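Local structure of nitrite oxidoreductase subunit B (Kuenenia stuttgartiensis, 7B04) at residues 171-176 and 220-225; 74-79 and 292-297; 338-343 and 393-398; 355-360 and 378-383. The protein probably relays electrons through its chain of iron-sulfur clusters between the catalytic subunit and the heme subunit of the anammox nitrite oxidoreductase complex. All blocks are in the same frame, centred on the assembly; numbering follows the deposited sequence.

Interaction 1. Residues 171-176 and 220-225. With SF4 (iron/sulfur cluster), chain Z.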
# COMPACT_ATOMS: atom_id res chain seq x y z
N LEU A 171 -2.97 8.31 -12.80
CA LEU A 171 -2.40 8.08 -14.12
C LEU A 171 -1.31 7.02 -14.01
O LEU A 171 -0.34 7.20 -13.27
CB LEU A 171 -1.84 9.38 -14.70
CG LEU A 171 -1.34 9.33 -16.15
CD1 LEU A 171 -2.44 8.87 -17.09
CD2 LEU A 171 -0.82 10.70 -16.56
N GLN A 172 -1.49 5.93 -14.74
CA GLN A 172 -0.60 4.78 -14.68
C GLN A 172 0.26 4.76 -15.94
O GLN A 172 -0.27 4.59 -17.05
CB GLN A 172 -1.40 3.48 -14.55
CG GLN A 172 -2.57 3.56 -13.58
CD GLN A 172 -3.81 4.17 -14.20
OE1 GLN A 172 -3.93 4.24 -15.43
NE2 GLN A 172 -4.73 4.62 -13.37
N ARG A 173 1.57 4.91 -15.78
CA ARG A 173 2.46 5.21 -16.89
C ARG A 173 3.64 4.24 -16.94
O ARG A 173 4.31 4.01 -15.93
CB ARG A 173 3.01 6.64 -16.81
CG ARG A 173 2.02 7.70 -16.39
CD ARG A 173 2.55 9.08 -16.77
NE ARG A 173 3.78 9.40 -16.05
CZ ARG A 173 5.00 9.36 -16.60
NH1 ARG A 173 5.14 9.03 -17.87
NH2 ARG A 173 6.06 9.67 -15.87
N ILE A 174 3.88 3.70 -18.14
CA ILE A 174 5.08 2.95 -18.49
C ILE A 174 5.64 3.62 -19.74
O ILE A 174 5.13 4.64 -20.20
CB ILE A 174 4.82 1.46 -18.78
CG1 ILE A 174 3.89 1.28 -19.97
CG2 ILE A 174 4.21 0.78 -17.66
CD1 ILE A 174 3.82 -0.16 -20.42
N CYS A 175 6.69 3.03 -20.29
CA CYS A 175 7.12 3.43 -21.62
C CYS A 175 5.98 3.17 -22.60
O CYS A 175 5.47 2.05 -22.70
CB CYS A 175 8.37 2.67 -22.04
SG CYS A 175 8.84 3.02 -23.74
N ASN A 176 5.58 4.22 -23.31
CA ASN A 176 4.48 4.10 -24.24
C ASN A 176 4.86 3.34 -25.51
O ASN A 176 3.97 3.03 -26.31
CB ASN A 176 3.96 5.49 -24.61
CG ASN A 176 3.36 6.22 -23.42
OD1 ASN A 176 2.53 5.68 -22.70
ND2 ASN A 176 3.80 7.46 -23.21
N TYR A 220 8.07 11.85 -21.88
CA TYR A 220 7.49 11.08 -20.79
C TYR A 220 8.50 10.67 -19.73
O TYR A 220 8.10 10.10 -18.71
CB TYR A 220 6.78 9.84 -21.36
CG TYR A 220 5.73 10.20 -22.38
CD1 TYR A 220 4.48 10.65 -21.98
CD2 TYR A 220 5.99 10.12 -23.74
CE1 TYR A 220 3.51 10.99 -22.91
CE2 TYR A 220 5.03 10.46 -24.68
CZ TYR A 220 3.79 10.89 -24.25
OH TYR A 220 2.83 11.24 -25.17
N LYS A 221 9.79 10.93 -19.96
CA LYS A 221 10.83 10.76 -18.94
C LYS A 221 10.95 9.31 -18.47
O LYS A 221 11.20 9.04 -17.29
CB LYS A 221 10.60 11.70 -17.76
CG LYS A 221 10.46 13.15 -18.16
CD LYS A 221 11.72 13.62 -18.88
CE LYS A 221 11.52 14.98 -19.51
NZ LYS A 221 12.74 15.44 -20.23
N LYS A 222 10.77 8.37 -19.39
CA LYS A 222 10.96 6.96 -19.10
C LYS A 222 12.42 6.51 -19.16
O LYS A 222 12.84 5.72 -18.30
CB LYS A 222 10.10 6.11 -20.03
CG LYS A 222 8.60 6.24 -19.75
CD LYS A 222 8.22 5.59 -18.42
CE LYS A 222 7.92 6.63 -17.35
NZ LYS A 222 7.50 6.01 -16.06
N PRO A 223 13.23 6.95 -20.13
CA PRO A 223 14.65 6.56 -20.12
C PRO A 223 15.36 7.16 -18.92
O PRO A 223 15.27 8.37 -18.67
CB PRO A 223 15.19 7.11 -21.44
CG PRO A 223 14.00 7.37 -22.27
CD PRO A 223 12.92 7.76 -21.32
N MET A 224 16.08 6.32 -18.19
CA MET A 224 16.72 6.73 -16.95
C MET A 224 18.17 6.27 -16.95
O MET A 224 18.47 5.14 -17.37
CB MET A 224 15.98 6.16 -15.74
CG MET A 224 14.52 6.55 -15.69
SD MET A 224 13.56 5.63 -14.47
CE MET A 224 11.89 5.96 -15.04
N TYR A 225 19.06 7.13 -16.48
CA TYR A 225 20.49 6.88 -16.48
C TYR A 225 20.88 6.09 -15.24
O TYR A 225 20.58 6.51 -14.11
CB TYR A 225 21.26 8.19 -16.55
CG TYR A 225 22.77 8.07 -16.53
CD1 TYR A 225 23.45 7.47 -17.59
CD2 TYR A 225 23.51 8.57 -15.48
CE1 TYR A 225 24.83 7.38 -17.58
CE2 TYR A 225 24.89 8.48 -15.46
CZ TYR A 225 25.55 7.88 -16.52
OH TYR A 225 26.92 7.79 -16.50
FE1 SF4 Z . 9.66 7.87 -24.15
FE2 SF4 Z . 8.15 6.96 -26.24
FE3 SF4 Z . 9.06 5.21 -24.34
FE4 SF4 Z . 10.82 6.35 -26.10
S1 SF4 Z . 9.11 4.92 -26.60
S2 SF4 Z . 11.09 6.13 -23.85
S3 SF4 Z . 9.90 8.42 -26.35
S4 SF4 Z . 7.59 6.92 -24.03

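Interaction 2. Residues 74-79 and 292-297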
# COMPACT_ATOMS: atom_id res chain seq x y z
N SER A 74 6.51 16.97 -11.43
CA SER A 74 5.93 17.94 -12.36
C SER A 74 6.46 17.75 -13.78
O SER A 74 6.75 18.71 -14.50
CB SER A 74 6.19 19.36 -11.87
OG SER A 74 5.48 19.63 -10.67
N TRP A 75 6.55 16.48 -14.21
CA TRP A 75 7.11 16.18 -15.52
C TRP A 75 6.22 16.67 -16.67
O TRP A 75 6.73 17.14 -17.69
CB TRP A 75 7.33 14.67 -15.65
CG TRP A 75 6.05 13.92 -15.72
CD1 TRP A 75 5.30 13.47 -14.67
CD2 TRP A 75 5.34 13.55 -16.91
NE1 TRP A 75 4.18 12.83 -15.13
CE2 TRP A 75 4.17 12.86 -16.50
CE3 TRP A 75 5.57 13.72 -18.27
CZ2 TRP A 75 3.25 12.36 -17.41
CZ3 TRP A 75 4.65 13.22 -19.17
CH2 TRP A 75 3.51 12.54 -18.74
N ASP A 76 4.89 16.57 -16.52
CA ASP A 76 4.01 17.01 -17.60
C ASP A 76 4.10 18.52 -17.80
O ASP A 76 4.27 19.00 -18.93
CB ASP A 76 2.57 16.57 -17.35
CG ASP A 76 2.15 16.69 -15.90
OD1 ASP A 76 2.77 17.49 -15.17
OD2 ASP A 76 1.20 15.98 -15.50
N VAL A 77 3.97 19.29 -16.72
CA VAL A 77 3.94 20.74 -16.83
C VAL A 77 5.27 21.26 -17.37
O VAL A 77 5.30 22.22 -18.15
CB VAL A 77 3.56 21.38 -15.49
CG1 VAL A 77 2.27 20.78 -14.99
CG2 VAL A 77 4.66 21.20 -14.45
N LYS A 78 6.38 20.65 -16.96
CA LYS A 78 7.69 21.09 -17.43
C LYS A 78 7.82 20.93 -18.94
O LYS A 78 8.32 21.83 -19.62
CB LYS A 78 8.80 20.31 -16.71
CG LYS A 78 9.01 20.72 -15.26
CD LYS A 78 10.14 19.93 -14.62
CE LYS A 78 11.48 20.63 -14.78
NZ LYS A 78 11.63 21.75 -13.81
N THR A 79 7.37 19.80 -19.48
CA THR A 79 7.45 19.56 -20.91
C THR A 79 6.37 20.33 -21.67
O THR A 79 6.63 20.85 -22.76
CB THR A 79 7.34 18.06 -21.21
OG1 THR A 79 8.42 17.37 -20.55
CG2 THR A 79 7.42 17.80 -22.70
N PRO A 292 -4.83 8.09 -26.09
CA PRO A 292 -3.40 8.16 -25.74
C PRO A 292 -3.11 9.30 -24.77
O PRO A 292 -3.85 10.27 -24.66
CB PRO A 292 -2.72 8.41 -27.09
CG PRO A 292 -3.75 9.11 -27.89
CD PRO A 292 -5.08 8.53 -27.47
N LEU A 293 -2.00 9.15 -24.06
CA LEU A 293 -1.55 10.13 -23.08
C LEU A 293 -0.75 11.23 -23.78
O LEU A 293 0.29 10.95 -24.38
CB LEU A 293 -0.71 9.46 -22.00
CG LEU A 293 -0.12 10.40 -20.94
CD1 LEU A 293 -1.24 11.05 -20.14
CD2 LEU A 293 0.83 9.65 -20.02
N TYR A 294 -1.23 12.47 -23.67
CA TYR A 294 -0.62 13.65 -24.25
C TYR A 294 -0.20 13.41 -25.70
O TYR A 294 1.00 13.37 -26.00
CB TYR A 294 0.59 14.11 -23.43
CG TYR A 294 0.25 14.65 -22.05
CD1 TYR A 294 -0.43 15.85 -21.90
CD2 TYR A 294 0.63 13.97 -20.90
CE1 TYR A 294 -0.74 16.35 -20.65
CE2 TYR A 294 0.32 14.46 -19.64
CZ TYR A 294 -0.36 15.66 -19.52
OH TYR A 294 -0.66 16.16 -18.28
N PRO A 295 -1.15 13.26 -26.63
CA PRO A 295 -0.77 13.18 -28.05
C PRO A 295 -0.18 14.47 -28.57
O PRO A 295 0.38 14.47 -29.67
CB PRO A 295 -2.10 12.85 -28.75
CG PRO A 295 -3.14 13.41 -27.85
CD PRO A 295 -2.61 13.26 -26.44
N GLN A 296 -0.29 15.57 -27.81
CA GLN A 296 0.34 16.83 -28.19
C GLN A 296 1.82 16.67 -28.47
O GLN A 296 2.36 17.31 -29.38
CB GLN A 296 0.17 17.84 -27.06
CG GLN A 296 -1.26 18.19 -26.69
CD GLN A 296 -1.75 17.41 -25.49
OE1 GLN A 296 -0.99 17.13 -24.57
NE2 GLN A 296 -3.03 17.05 -25.49
N PHE A 297 2.49 15.80 -27.70
CA PHE A 297 3.93 15.61 -27.84
C PHE A 297 4.32 15.10 -29.23
O PHE A 297 5.40 15.44 -29.73
CB PHE A 297 4.42 14.68 -26.74
CG PHE A 297 4.24 15.25 -25.35
CD1 PHE A 297 4.14 16.61 -25.15
CD2 PHE A 297 4.16 14.41 -24.25
CE1 PHE A 297 3.97 17.14 -23.88
CE2 PHE A 297 4.00 14.92 -22.98
CZ PHE A 297 3.90 16.29 -22.80

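Interaction 3. Residues 338-343 and 393-398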
# COMPACT_ATOMS: atom_id res chain seq x y z
N LEU A 338 -19.39 -3.72 -24.64
CA LEU A 338 -18.27 -3.16 -23.88
C LEU A 338 -18.19 -3.76 -22.49
O LEU A 338 -17.10 -4.09 -22.01
CB LEU A 338 -18.40 -1.63 -23.79
CG LEU A 338 -17.32 -1.00 -22.90
CD1 LEU A 338 -16.00 -0.91 -23.64
CD2 LEU A 338 -17.76 0.37 -22.41
N LEU A 339 -19.33 -3.93 -21.82
CA LEU A 339 -19.32 -4.51 -20.48
C LEU A 339 -18.77 -5.93 -20.51
O LEU A 339 -18.08 -6.36 -19.58
CB LEU A 339 -20.73 -4.50 -19.88
CG LEU A 339 -20.86 -5.06 -18.47
CD1 LEU A 339 -20.03 -4.25 -17.49
CD2 LEU A 339 -22.32 -5.09 -18.03
N ALA A 340 -19.07 -6.68 -21.57
CA ALA A 340 -18.50 -8.02 -21.72
C ALA A 340 -17.00 -7.95 -21.98
O ALA A 340 -16.24 -8.77 -21.47
CB ALA A 340 -19.22 -8.78 -22.83
N VAL A 341 -16.57 -6.97 -22.78
CA VAL A 341 -15.14 -6.82 -23.05
C VAL A 341 -14.42 -6.29 -21.82
O VAL A 341 -13.28 -6.70 -21.53
CB VAL A 341 -14.93 -5.90 -24.28
CG1 VAL A 341 -13.47 -5.50 -24.40
CG2 VAL A 341 -15.39 -6.60 -25.55
N MET A 342 -15.06 -5.39 -21.07
CA MET A 342 -14.46 -4.93 -19.82
C MET A 342 -14.37 -6.05 -18.79
O MET A 342 -13.46 -6.05 -17.96
CB MET A 342 -15.27 -3.76 -19.25
CG MET A 342 -15.11 -2.46 -20.03
SD MET A 342 -15.75 -1.04 -19.12
CE MET A 342 -17.50 -1.40 -19.11
N SER A 343 -15.30 -7.00 -18.84
CA SER A 343 -15.24 -8.17 -17.97
C SER A 343 -14.17 -9.16 -18.39
O SER A 343 -14.03 -10.21 -17.74
CB SER A 343 -16.61 -8.86 -17.93
OG SER A 343 -17.59 -8.01 -17.36
N THR A 393 -15.11 -16.19 -18.95
CA THR A 393 -15.73 -15.77 -17.70
C THR A 393 -17.12 -15.23 -17.99
O THR A 393 -17.47 -14.95 -19.14
CB THR A 393 -14.88 -14.73 -16.97
OG1 THR A 393 -15.40 -14.53 -15.65
CG2 THR A 393 -14.90 -13.41 -17.71
N THR A 394 -17.91 -15.10 -16.93
CA THR A 394 -19.26 -14.57 -17.01
C THR A 394 -19.30 -13.12 -16.54
O THR A 394 -18.43 -12.67 -15.78
CB THR A 394 -20.23 -15.41 -16.17
OG1 THR A 394 -19.82 -15.40 -14.80
CG2 THR A 394 -20.26 -16.85 -16.68
N VAL A 395 -20.32 -12.39 -16.99
CA VAL A 395 -20.45 -10.99 -16.62
C VAL A 395 -20.95 -10.85 -15.19
O VAL A 395 -20.49 -9.98 -14.44
CB VAL A 395 -21.37 -10.26 -17.62
CG1 VAL A 395 -21.69 -8.85 -17.13
CG2 VAL A 395 -20.73 -10.21 -18.99
N GLU A 396 -21.86 -11.72 -14.77
CA GLU A 396 -22.48 -11.65 -13.46
C GLU A 396 -22.10 -12.87 -12.63
O GLU A 396 -21.86 -13.96 -13.17
CB GLU A 396 -24.01 -11.55 -13.58
CG GLU A 396 -24.74 -11.24 -12.29
CD GLU A 396 -24.65 -9.79 -11.92
OE1 GLU A 396 -24.17 -8.99 -12.75
OE2 GLU A 396 -25.07 -9.44 -10.80
N GLU A 397 -22.03 -12.67 -11.32
CA GLU A 397 -21.58 -13.73 -10.42
C GLU A 397 -22.71 -14.73 -10.17
O GLU A 397 -23.87 -14.34 -10.01
CB GLU A 397 -21.13 -13.14 -9.08
CG GLU A 397 -19.74 -12.54 -9.10
CD GLU A 397 -18.66 -13.59 -8.91
OE1 GLU A 397 -18.88 -14.54 -8.13
OE2 GLU A 397 -17.59 -13.45 -9.53
N PRO A 398 -22.40 -16.02 -10.13
CA PRO A 398 -23.40 -17.02 -9.76
C PRO A 398 -23.65 -17.01 -8.26
O PRO A 398 -22.91 -16.41 -7.47
CB PRO A 398 -22.77 -18.34 -10.21
CG PRO A 398 -21.32 -18.09 -10.14
CD PRO A 398 -21.11 -16.64 -10.50

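Interaction 4. Residues 355-360 and 378-383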
# COMPACT_ATOMS: atom_id res chain seq x y z
N TYR A 355 -11.67 -11.88 -29.36
CA TYR A 355 -12.75 -12.14 -28.41
C TYR A 355 -14.05 -12.41 -29.16
O TYR A 355 -14.24 -11.98 -30.30
CB TYR A 355 -12.96 -10.95 -27.46
CG TYR A 355 -13.78 -9.83 -28.07
CD1 TYR A 355 -13.18 -8.86 -28.87
CD2 TYR A 355 -15.15 -9.74 -27.86
CE1 TYR A 355 -13.92 -7.84 -29.44
CE2 TYR A 355 -15.90 -8.72 -28.43
CZ TYR A 355 -15.28 -7.78 -29.22
OH TYR A 355 -16.01 -6.76 -29.79
N LYS A 356 -14.94 -13.15 -28.50
CA LYS A 356 -16.31 -13.32 -28.98
C LYS A 356 -17.17 -13.80 -27.82
O LYS A 356 -16.68 -14.45 -26.89
CB LYS A 356 -16.42 -14.22 -30.22
CG LYS A 356 -16.02 -15.65 -30.08
CD LYS A 356 -16.58 -16.41 -31.27
CE LYS A 356 -18.02 -16.78 -31.02
NZ LYS A 356 -18.12 -17.59 -29.77
N ILE A 357 -18.46 -13.48 -27.88
CA ILE A 357 -19.37 -13.55 -26.75
C ILE A 357 -20.48 -14.57 -27.00
O ILE A 357 -21.06 -14.61 -28.09
CB ILE A 357 -19.99 -12.16 -26.47
CG1 ILE A 357 -18.90 -11.17 -26.07
CG2 ILE A 357 -21.09 -12.24 -25.43
CD1 ILE A 357 -19.29 -9.73 -26.30
N GLU A 358 -20.75 -15.40 -26.00
CA GLU A 358 -21.91 -16.29 -25.99
C GLU A 358 -22.97 -15.67 -25.08
O GLU A 358 -22.70 -15.36 -23.92
CB GLU A 358 -21.54 -17.68 -25.48
CG GLU A 358 -20.65 -18.48 -26.40
CD GLU A 358 -20.37 -19.87 -25.87
OE1 GLU A 358 -20.79 -20.17 -24.73
OE2 GLU A 358 -19.73 -20.67 -26.59
N GLU A 359 -24.17 -15.48 -25.62
CA GLU A 359 -25.17 -14.66 -24.95
C GLU A 359 -25.89 -15.42 -23.84
O GLU A 359 -26.12 -16.63 -23.91
CB GLU A 359 -26.16 -14.11 -25.97
CG GLU A 359 -25.65 -12.82 -26.61
CD GLU A 359 -26.61 -12.23 -27.62
OE1 GLU A 359 -27.06 -12.97 -28.52
OE2 GLU A 359 -26.89 -11.02 -27.52
N GLY A 360 -26.27 -14.67 -22.81
CA GLY A 360 -26.93 -15.19 -21.64
C GLY A 360 -28.17 -14.40 -21.28
O GLY A 360 -28.50 -13.40 -21.92
N ASP A 378 -23.73 -12.42 -19.99
CA ASP A 378 -23.07 -13.04 -21.13
C ASP A 378 -21.76 -13.67 -20.71
O ASP A 378 -21.17 -13.32 -19.68
CB ASP A 378 -22.79 -12.04 -22.25
CG ASP A 378 -23.98 -11.16 -22.56
OD1 ASP A 378 -25.12 -11.65 -22.63
OD2 ASP A 378 -23.75 -9.95 -22.78
N THR A 379 -21.32 -14.62 -21.52
CA THR A 379 -20.05 -15.30 -21.33
C THR A 379 -19.08 -14.78 -22.39
O THR A 379 -19.29 -15.02 -23.58
CB THR A 379 -20.22 -16.82 -21.44
OG1 THR A 379 -21.00 -17.29 -20.33
CG2 THR A 379 -18.88 -17.50 -21.44
N VAL A 380 -18.06 -14.05 -21.96
CA VAL A 380 -17.05 -13.52 -22.87
C VAL A 380 -15.91 -14.52 -22.97
O VAL A 380 -15.53 -15.15 -21.97
CB VAL A 380 -16.56 -12.13 -22.41
CG1 VAL A 380 -15.87 -12.21 -21.05
CG2 VAL A 380 -15.63 -11.52 -23.45
N ILE A 381 -15.38 -14.69 -24.17
CA ILE A 381 -14.38 -15.71 -24.46
C ILE A 381 -13.21 -15.06 -25.19
O ILE A 381 -13.41 -14.26 -26.12
CB ILE A 381 -14.97 -16.86 -25.30
CG1 ILE A 381 -16.15 -17.50 -24.58
CG2 ILE A 381 -13.91 -17.91 -25.59
CD1 ILE A 381 -17.01 -18.37 -25.48
N GLY A 382 -12.00 -15.39 -24.79
CA GLY A 382 -10.79 -14.88 -25.42
C GLY A 382 -9.99 -16.00 -26.05
O GLY A 382 -9.92 -17.11 -25.51
N PHE A 383 -9.37 -15.70 -27.19
CA PHE A 383 -8.61 -16.68 -27.94
C PHE A 383 -7.17 -16.22 -28.14
O PHE A 383 -6.87 -15.02 -28.12
CB PHE A 383 -9.26 -16.95 -29.31
CG PHE A 383 -10.70 -17.35 -29.22
CD1 PHE A 383 -11.06 -18.66 -28.99
CD2 PHE A 383 -11.69 -16.39 -29.35
CE1 PHE A 383 -12.39 -19.02 -28.90
CE2 PHE A 383 -13.02 -16.75 -29.27
CZ PHE A 383 -13.37 -18.06 -29.05

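Interaction 1. Residues 171-176 and 220-225
Cys175 and Lys222 meet where the two segments close on a [4Fe-4S] cluster. The thiolate SG of Cys175 binds FE3 at 2.3 Å; Cys178, Cys183 and Cys218 are the other cysteines of this site, in the ferredoxin-like dicluster pattern of the NarH family. From 220-225 comes the apolar lining: Pro223 CD lies 3.5 Å from the cluster sulfur S2, with Lys222 CB also near that sulfide, and Tyr220 brings CD2 to within 3.6 Å of S4. Asn176 N lies 3.4 Å from the same S4, and the side-chain amide of this residue sets ND2 over the centre of the Tyr220 ring, 3.2 Å above the plane, with the amide turned almost perpendicular to the ring.

A second shell backs these groups. Bent at chi2 (-69°), the Lys222 chain lays CD on the backbone, 3.5 Å from Cys175 N; its NZ ends over one face of the Arg173 guanidinium. The two like charges stand 3.9 Å apart from Arg173 NH2 to Lys222 NZ. Glu64 probably offsets the repulsion through its salt bridge with Arg173, while the Trp60 carbonyl accepts from Lys222 NZ. Arg173 NH1 also donates to Tyr220 O at 3.3 Å, in the carbonyl plane and on a lone pair, which ties the end of its strand to the turn before the proline.

Farther out, Tyr220 OH bonds to the carbonyl of Leu293, with that of Tyr294 also close. Strand 169-173 pairs with strand 62-66 and packs on strand 303-306, while strand 224-226 leads away from the cluster to pair with strand 231-233.

Interaction 2. Residues 74-79 and 292-297
Trp75, Tyr294 and Phe297 form the apolar centre of a helix-on-loop packing, in which the first turn of helix 75-81 rests on the 3-10 turn and preceding loop of 292-297. The corner atom CH2 of the indole does most of the touching: it lies 3.8 Å from Tyr294 CE2, and Leu293 CD2 meets the same atom from near the indole plane, at 4.1 Å. The tryptophan six-membered ring and the tyrosine ring stand at 90° to each other in an oblique pairing. Trp75 CZ3 in turn approaches the rim of the Phe297 ring close to that ring's plane.

One turn along the helix, Thr79 extends the apolar surface with its methyl, CG2 being 3.7 Å from Phe297 CE1. With OG1 beside the backbone N (chi1 -60°), the hydroxyl makes a weak bond back to Trp75 O and the methyl is left for the phenylalanine. Tyr294 CB lies over one face of the Phe297 ring, offset toward the rim, from within its own segment.

The polar edge belongs to Trp75 NE1, which bonds to Glu64, and to Asp76, whose principal partner is Lys66 in a salt bridge. Helix 75-81 is covered beyond this edge by Phe1138 of the subunit A chain, so the contact lies beneath a subunit interface. Asp76 OD2 also accepts a weak hydrogen bond from Tyr294 OH at 3.3 Å, the carboxylate and ring planes being 78° apart.

Interaction 3. Residues 338-343 and 393-398
Val395 fits against the last turn of helix 336-342, dividing its two methyls between neighbouring residues. With CG1 anti to the backbone N (chi1 171°), that methyl reaches the leucine branch, 3.9 Å from Leu339 CD2. The other methyl, CG2, lies beside the backbone N and turns to the helix surface, 4.1 Å from Ala340 CA. The Leu339 side chain runs obliquely across that of the valine.

Ser343, just past the last helical residue, has OG anti to its carbonyl carbon (chi1 -63°), and the hydroxyl folds back onto the helix. It donates to Leu339 O at 2.8 Å from Ser343 OG, tilted 24° from the carbonyl plane, while Ser343 N reaches the same oxygen from the opposite face at 2.9 Å. Two donors therefore grip one carbonyl oxygen, and both Val395 methyls, CG1 and CG2, lie about 4.2 Å from Ser343 OG. An alanine here would probably leave Leu339 O with a single donor of the two and open a small gap beside the valine methyls.

Thr393 meets the carbonyl of Ser343 with its methyl, CG2 lying 3.3 Å from Ser343 O; its hydroxyl bonds instead to Asn109 of the subunit A chain.

The helix is packed between two parts of the fold: Leu338 and Val341 lie on helix 279-286, whereas Ala340 faces Ile357 of strand 354-358. Strand 389-394 pairs with strand 371-383, and the peptide after it runs along subunit A.

Interaction 4. Residues 355-360 and 378-383
Lys356 and Ile381 form a hydrogen-bonded pair in an antiparallel strand pairing, which joins strand 354-358 to strand 371-383 within a four-stranded sheet. Lys356 N donates to Ile381 O at 3.0 Å, with a weak return bond; Glu358 N to Thr379 O and Thr379 N to Glu358 O are both 2.9 Å. The more buried side is the face turned to helix 336-342. There Ile357 sets CG2 3.6 Å from Asp378 CB and CG1 4.2 Å from Val380 CG2, with Ala340 of the helix lying on the isoleucine.

The other face borders solvent. Glu358, extended beyond CG, lies across Ile381 through its aliphatic part and carboxylate carbon, CD being 3.7 Å from Ile381 CD1. Nearby, the exposed Lys356 brings CG to the edge of the Phe383 ring, in its plane, beside CE2.

Beyond the last strand pair, Asp378 OD1 accepts from Gly360 N and also forms a salt bridge with Arg336, which pairs with Glu359 too. An alanine in its place would probably leave Gly360 N without this acceptor and Arg336 with one carboxylate fewer. The bond to the glycine uses the anti lone pair of Asp378 OD1, 3.2 Å from Gly360 N.

How the interactions relate
Interactions 1 and 2 are buried and adjoin in the cluster-bearing body: Arg173 of the first makes a cation-pi contact with Trp75 of the second, and the rings of Tyr220 and Phe297 meet edge-to-face. Interactions 3 and 4 form a second neighbourhood, with centres about 31 to 37 Å from those of the first two, around one antiparallel sheet and the helix on it, where Val395 N bonds to Asp378 O. The chemistry follows place. Interaction 1 combines metal ligation with two neighbouring cations, interaction 2 is mainly aromatic, interaction 3 is aliphatic and backed by subunit A, and interaction 4, partly exposed, relies on backbone pairing, with exposed Lys356 and Glu358 on its solvent face.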